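PDB 6LZH: GrgF from Penicillium sp. sh18, which acts as a polyketide transferase of the alpha/beta hydrolase fold in the biosynthesis of gregatin A, a fungal polyketide with an alkylated furanone core. Local coordinates for residues Gln30-Ala34 and Asn101-Glu106; Lys107-Leu111 and Arg290-Phe294. All coordinates share one frame; numbering follows the deposited sequence.

Contact 1 of 2, residues Gln30-Ala34 and Asn101-Glu106; sequences QRGPA and NPLVNE
Arg-31 sets its CG opposite its own backbone N (chi1 176°) and stays extended as far as NE, so the side chain runs alongside Pro-102 to Asn-105. Its NH1 donates to Pro-102 O at 2.9 Å; this oxygen lies in the guanidinium plane, yet the donor stands well above the carbonyl plane. Asn-105 CA sits over one guanidinium face, toward its rim. Water 1 links Arg-31 NH2 to Val-104 O.

On the backbone, Gly-32 pairs with Val-104 in a short parallel bridge: Gly-32 N donates to Leu-103 O at 2.9 Å, and Asn-105 N to Gly-32 O at 2.9 Å in a nearly straight bond. Glycine suits the place, since a beta carbon would collide with Pro-33 CD. Asn-101 suits the start of the type I turn that runs to Val-104, its OD1 taking Leu-103 N on a lone pair in an Asx turn. Leu-103 lays CD2 on Gln-30 C (3.4 Å), and Ala-34 CB meets Val-104 CG1 at 3.7 Å, with Phe-98 of helix 84-99 touching both. The arginine thus donates directly to one backbone carbonyl, Pro-102 O, and reaches Val-104 O through water 1, tying the turn after helix 84-99 to the start of strand 32-38.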
loop_
_atom_site.group_PDB
_atom_site.type_symbol
_atom_site.label_atom_id
_atom_site.label_comp_id
_atom_site.label_asym_id
_atom_site.label_seq_id
_atom_site.Cartn_x
_atom_site.Cartn_y
_atom_site.Cartn_z
ATOM N N GLN A 30 28.077 -25.618 4.393
ATOM C CA GLN A 30 29.093 -24.700 4.891
ATOM C C GLN A 30 28.595 -23.281 4.667
ATOM O O GLN A 30 27.629 -23.051 3.930
ATOM C CB GLN A 30 30.449 -24.938 4.213
ATOM C CG GLN A 30 30.485 -24.664 2.719
ATOM C CD GLN A 30 29.567 -25.587 1.919
ATOM O OE1 GLN A 30 29.778 -26.804 1.863
ATOM N NE2 GLN A 30 28.537 -25.011 1.305
ATOM N N ARG A 31 29.255 -22.331 5.332
ATOM C CA ARG A 31 28.853 -20.933 5.224
ATOM C C ARG A 31 28.941 -20.468 3.773
ATOM O O ARG A 31 29.905 -20.766 3.064
ATOM C CB ARG A 31 29.728 -20.061 6.133
ATOM C CG ARG A 31 29.467 -18.557 6.032
ATOM C CD ARG A 31 30.390 -17.796 6.981
ATOM N NE ARG A 31 30.268 -16.354 6.815
ATOM C CZ ARG A 31 29.353 -15.607 7.410
ATOM N NH1 ARG A 31 28.466 -16.172 8.223
ATOM N NH2 ARG A 31 29.325 -14.295 7.193
ATOM N N GLY A 32 27.922 -19.736 3.328
ATOM C CA GLY A 32 27.877 -19.266 1.961
ATOM C C GLY A 32 26.598 -18.526 1.622
ATOM O O GLY A 32 25.929 -17.962 2.492
ATOM N N PRO A 33 26.229 -18.535 0.340
ATOM C CA PRO A 33 25.050 -17.780 -0.106
ATOM C C PRO A 33 23.763 -18.349 0.476
ATOM O O PRO A 33 23.713 -19.469 0.995
ATOM C CB PRO A 33 25.095 -17.927 -1.629
ATOM C CG PRO A 33 25.783 -19.285 -1.843
ATOM C CD PRO A 33 26.778 -19.419 -0.710
ATOM N N ALA A 34 22.704 -17.536 0.400
ATOM C CA ALA A 34 21.394 -17.926 0.913
ATOM C C ALA A 34 20.289 -17.361 0.025
ATOM O O ALA A 34 20.497 -16.411 -0.748
ATOM C CB ALA A 34 21.177 -17.461 2.357
ATOM N N ASN A 101 22.120 -16.059 10.874
ATOM C CA ASN A 101 22.546 -17.450 10.763
ATOM C C ASN A 101 24.018 -17.504 10.359
ATOM O O ASN A 101 24.398 -16.903 9.347
ATOM C CB ASN A 101 21.677 -18.192 9.748
ATOM C CG ASN A 101 21.809 -19.698 9.847
ATOM O OD1 ASN A 101 22.908 -20.251 9.759
ATOM N ND2 ASN A 101 20.682 -20.376 10.020
ATOM N N PRO A 102 24.871 -18.206 11.113
ATOM C CA PRO A 102 26.305 -18.239 10.771
ATOM C C PRO A 102 26.610 -18.989 9.487
ATOM O O PRO A 102 27.742 -18.898 8.991
ATOM C CB PRO A 102 26.954 -18.929 11.986
ATOM C CG PRO A 102 25.832 -19.259 12.957
ATOM C CD PRO A 102 24.531 -19.116 12.220
ATOM N N LEU A 103 25.651 -19.731 8.931
ATOM C CA LEU A 103 25.828 -20.326 7.615
ATOM C C LEU A 103 25.585 -19.329 6.487
ATOM O O LEU A 103 25.855 -19.656 5.326
ATOM C CB LEU A 103 24.877 -21.525 7.437
ATOM C CG LEU A 103 25.307 -22.873 8.012
ATOM C CD1 LEU A 103 24.215 -23.913 7.795
ATOM C CD2 LEU A 103 26.625 -23.361 7.429
ATOM N N VAL A 104 25.092 -18.132 6.793
ATOM C CA VAL A 104 24.657 -17.181 5.778
ATOM C C VAL A 104 25.653 -16.032 5.706
ATOM O O VAL A 104 25.825 -15.280 6.674
ATOM C CB VAL A 104 23.242 -16.660 6.064
ATOM C CG1 VAL A 104 22.844 -15.610 5.027
ATOM C CG2 VAL A 104 22.257 -17.804 6.072
ATOM N N ASN A 105 26.309 -15.907 4.553
ATOM C CA ASN A 105 27.082 -14.722 4.215
ATOM C C ASN A 105 26.131 -13.567 3.938
ATOM O O ASN A 105 25.371 -13.607 2.968
ATOM C CB ASN A 105 27.955 -15.022 3.001
ATOM C CG ASN A 105 28.818 -13.846 2.579
ATOM O OD1 ASN A 105 28.477 -12.683 2.785
ATOM N ND2 ASN A 105 29.943 -14.157 1.952
ATOM N N GLU A 106 26.198 -12.511 4.761
ATOM C CA GLU A 106 25.180 -11.476 4.660
ATOM C C GLU A 106 25.300 -10.647 3.390
ATOM O O GLU A 106 24.390 -9.866 3.097
ATOM C CB GLU A 106 25.222 -10.566 5.885
ATOM C CG GLU A 106 26.541 -9.861 6.080
ATOM C CD GLU A 106 26.477 -8.828 7.184
ATOM O OE1 GLU A 106 27.275 -7.865 7.148
ATOM O OE2 GLU A 106 25.617 -8.978 8.078
HETATM O O HOH W 1 26.975 -12.795 7.722
HETATM O O HOH W 2 25.973 -14.686 9.684
HETATM O O HOH W 3 24.759 -20.896 3.049
#

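Contact 2 of 2, residues Lys107-Leu111 and Arg290-Phe294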
loop_
_atom_site.group_PDB
_atom_site.type_symbol
_atom_site.label_atom_id
_atom_site.label_comp_id
_atom_site.label_asym_id
_atom_site.label_seq_id
_atom_site.Cartn_x
_atom_site.Cartn_y
_atom_site.Cartn_z
ATOM N N LYS A 107 26.377 -10.796 2.626
ATOM C CA LYS A 107 26.468 -10.153 1.326
ATOM C C LYS A 107 26.019 -11.068 0.188
ATOM O O LYS A 107 26.164 -10.696 -0.982
ATOM C CB LYS A 107 27.903 -9.652 1.089
ATOM C CG LYS A 107 28.202 -8.312 1.797
ATOM C CD LYS A 107 29.667 -8.179 2.244
ATOM C CE LYS A 107 30.235 -9.501 2.797
ATOM N NZ LYS A 107 31.403 -9.364 3.768
ATOM N N GLN A 108 25.472 -12.249 0.501
ATOM C CA GLN A 108 25.028 -13.214 -0.504
ATOM C C GLN A 108 23.616 -13.702 -0.201
ATOM O O GLN A 108 23.312 -14.892 -0.299
ATOM C CB GLN A 108 25.988 -14.400 -0.604
ATOM C CG GLN A 108 27.446 -13.986 -0.851
ATOM C CD GLN A 108 28.367 -15.170 -0.975
ATOM O OE1 GLN A 108 28.279 -16.125 -0.198
ATOM N NE2 GLN A 108 29.277 -15.116 -1.948
ATOM N N ILE A 109 22.727 -12.795 0.168
ATOM C CA ILE A 109 21.342 -13.149 0.454
ATOM C C ILE A 109 20.506 -12.731 -0.739
ATOM O O ILE A 109 20.422 -11.538 -1.054
ATOM C CB ILE A 109 20.839 -12.487 1.740
ATOM C CG1 ILE A 109 21.612 -13.057 2.937
ATOM C CG2 ILE A 109 19.331 -12.724 1.892
ATOM C CD1 ILE A 109 21.272 -12.406 4.267
ATOM N N ALA A 110 19.905 -13.710 -1.402
ATOM C CA ALA A 110 19.087 -13.470 -2.579
ATOM C C ALA A 110 17.617 -13.753 -2.265
ATOM O O ALA A 110 17.282 -14.436 -1.298
ATOM C CB ALA A 110 19.582 -14.328 -3.753
ATOM N N LEU A 111 16.733 -13.172 -3.069
ATOM C CA LEU A 111 15.304 -13.425 -2.992
ATOM C C LEU A 111 14.867 -14.144 -4.259
ATOM O O LEU A 111 15.348 -13.826 -5.351
ATOM C CB LEU A 111 14.514 -12.116 -2.855
ATOM C CG LEU A 111 14.854 -11.200 -1.671
ATOM C CD1 LEU A 111 13.933 -9.971 -1.687
ATOM C CD2 LEU A 111 14.743 -11.979 -0.356
ATOM N N ARG A 290 27.353 -15.457 -10.610
ATOM C CA ARG A 290 27.992 -14.303 -11.230
ATOM C C ARG A 290 27.794 -13.029 -10.408
ATOM O O ARG A 290 28.727 -12.235 -10.261
ATOM C CB ARG A 290 27.456 -14.122 -12.659
ATOM C CG ARG A 290 27.890 -15.225 -13.620
ATOM C CD ARG A 290 27.502 -14.898 -15.066
ATOM N NE ARG A 290 26.107 -15.235 -15.353
ATOM C CZ ARG A 290 25.111 -14.353 -15.388
ATOM N NH1 ARG A 290 25.333 -13.060 -15.172
ATOM N NH2 ARG A 290 23.887 -14.759 -15.663
ATOM N N HIS A 291 26.604 -12.825 -9.839
ATOM C CA HIS A 291 26.308 -11.547 -9.194
ATOM C C HIS A 291 26.595 -11.529 -7.696
ATOM O O HIS A 291 26.876 -10.459 -7.142
ATOM C CB HIS A 291 24.844 -11.166 -9.440
ATOM C CG HIS A 291 24.585 -10.692 -10.837
ATOM N ND1 HIS A 291 24.986 -9.449 -11.284
ATOM C CD2 HIS A 291 23.981 -11.296 -11.887
ATOM C CE1 HIS A 291 24.644 -9.311 -12.555
ATOM N NE2 HIS A 291 24.036 -10.421 -12.946
ATOM N N MET A 292 26.489 -12.664 -7.013
ATOM C CA MET A 292 26.840 -12.742 -5.596
ATOM C C MET A 292 28.247 -13.286 -5.365
ATOM O O MET A 292 28.680 -13.376 -4.210
ATOM C CB MET A 292 25.819 -13.605 -4.845
ATOM C CG MET A 292 24.370 -13.147 -5.019
ATOM S SD MET A 292 23.251 -13.611 -3.654
ATOM C CE MET A 292 23.302 -15.411 -3.767
ATOM N N ALA A 293 28.956 -13.668 -6.437
ATOM C CA ALA A 293 30.356 -14.094 -6.413
ATOM C C ALA A 293 30.603 -15.297 -5.511
ATOM O O ALA A 293 31.065 -15.140 -4.374
ATOM C CB ALA A 293 31.262 -12.930 -5.990
ATOM N N PHE A 294 30.301 -16.499 -6.006
ATOM C CA PHE A 294 30.612 -17.739 -5.301
ATOM C C PHE A 294 30.688 -18.921 -6.272
ATOM O O PHE A 294 30.484 -18.741 -7.480
ATOM C CB PHE A 294 29.581 -18.017 -4.199
ATOM C CG PHE A 294 28.192 -18.351 -4.709
ATOM C CD1 PHE A 294 27.252 -17.347 -4.893
ATOM C CD2 PHE A 294 27.819 -19.670 -4.964
ATOM C CE1 PHE A 294 25.957 -17.643 -5.344
ATOM C CE2 PHE A 294 26.539 -19.977 -5.407
ATOM C CZ PHE A 294 25.600 -18.952 -5.602
#
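Gln-108 and Met-292 join the central sheet of the alpha/beta hydrolase fold to its C-terminal helix, meeting near the start of strand 108-114 and at the end of helix 277-292. Gln-108 CG lies opposite the carbonyl carbon (chi1 -54°), and the chain is extended beyond it, which carries the amide across to the helix end. There NE2 donates to Met-292 O at 2.9 Å, the N-H...O angle 149° and the donor tilted from the carbonyl plane. Glutamine suits this place because it is long enough to reach a carbonyl at the last turn of the helix, where Ala-293 leaves helical geometry with positive phi. NE2 also lies 3.7 Å from Phe-294 CB. An alanine here would remove the amide and is likely to leave Met-292 O without this donor and open a gap beside Phe-294 CB.

Met-292 packs on the backbone of Gln-108 rather than on its amide. Its chain bends at the last torsion (chi3 -63°), so the thioether lies along the strand backbone: SD is 3.5 Å from Gln-108 C, and CE is 3.5 Å from Gln-108 O. An unbranched, flexible side chain can follow the strand backbone here, and the small Ala-110 lets the sulfur come close. Pro-33 of the neighbouring strand touches Gln-108, Met-292 and Phe-294. At the inner end of the contact, Ala-110 CB rests 3.7 Å from Met-292 SD.

Overall arrangement
Contacts 1 and 2 have centres 11 Å apart and meet in one sheet, where strands 32-38 and 108-114 are parallel neighbours: Ala-34 N lies 2.8 Å from Gln-108 O, and Ala-34 O 2.8 Å from Ala-110 N, both probable hydrogen bonds. The chain turns a corner around residues 106-107, passing from one contact straight into the other. Both are partly buried. Contact 1 is the more polar, with strand-type backbone bonds, an arginine and waters at its exposed rim, and a small apolar patch against helix 84-99. Contact 2 sets a strand against a helix end, with one side-chain amide bond and a buried thioether.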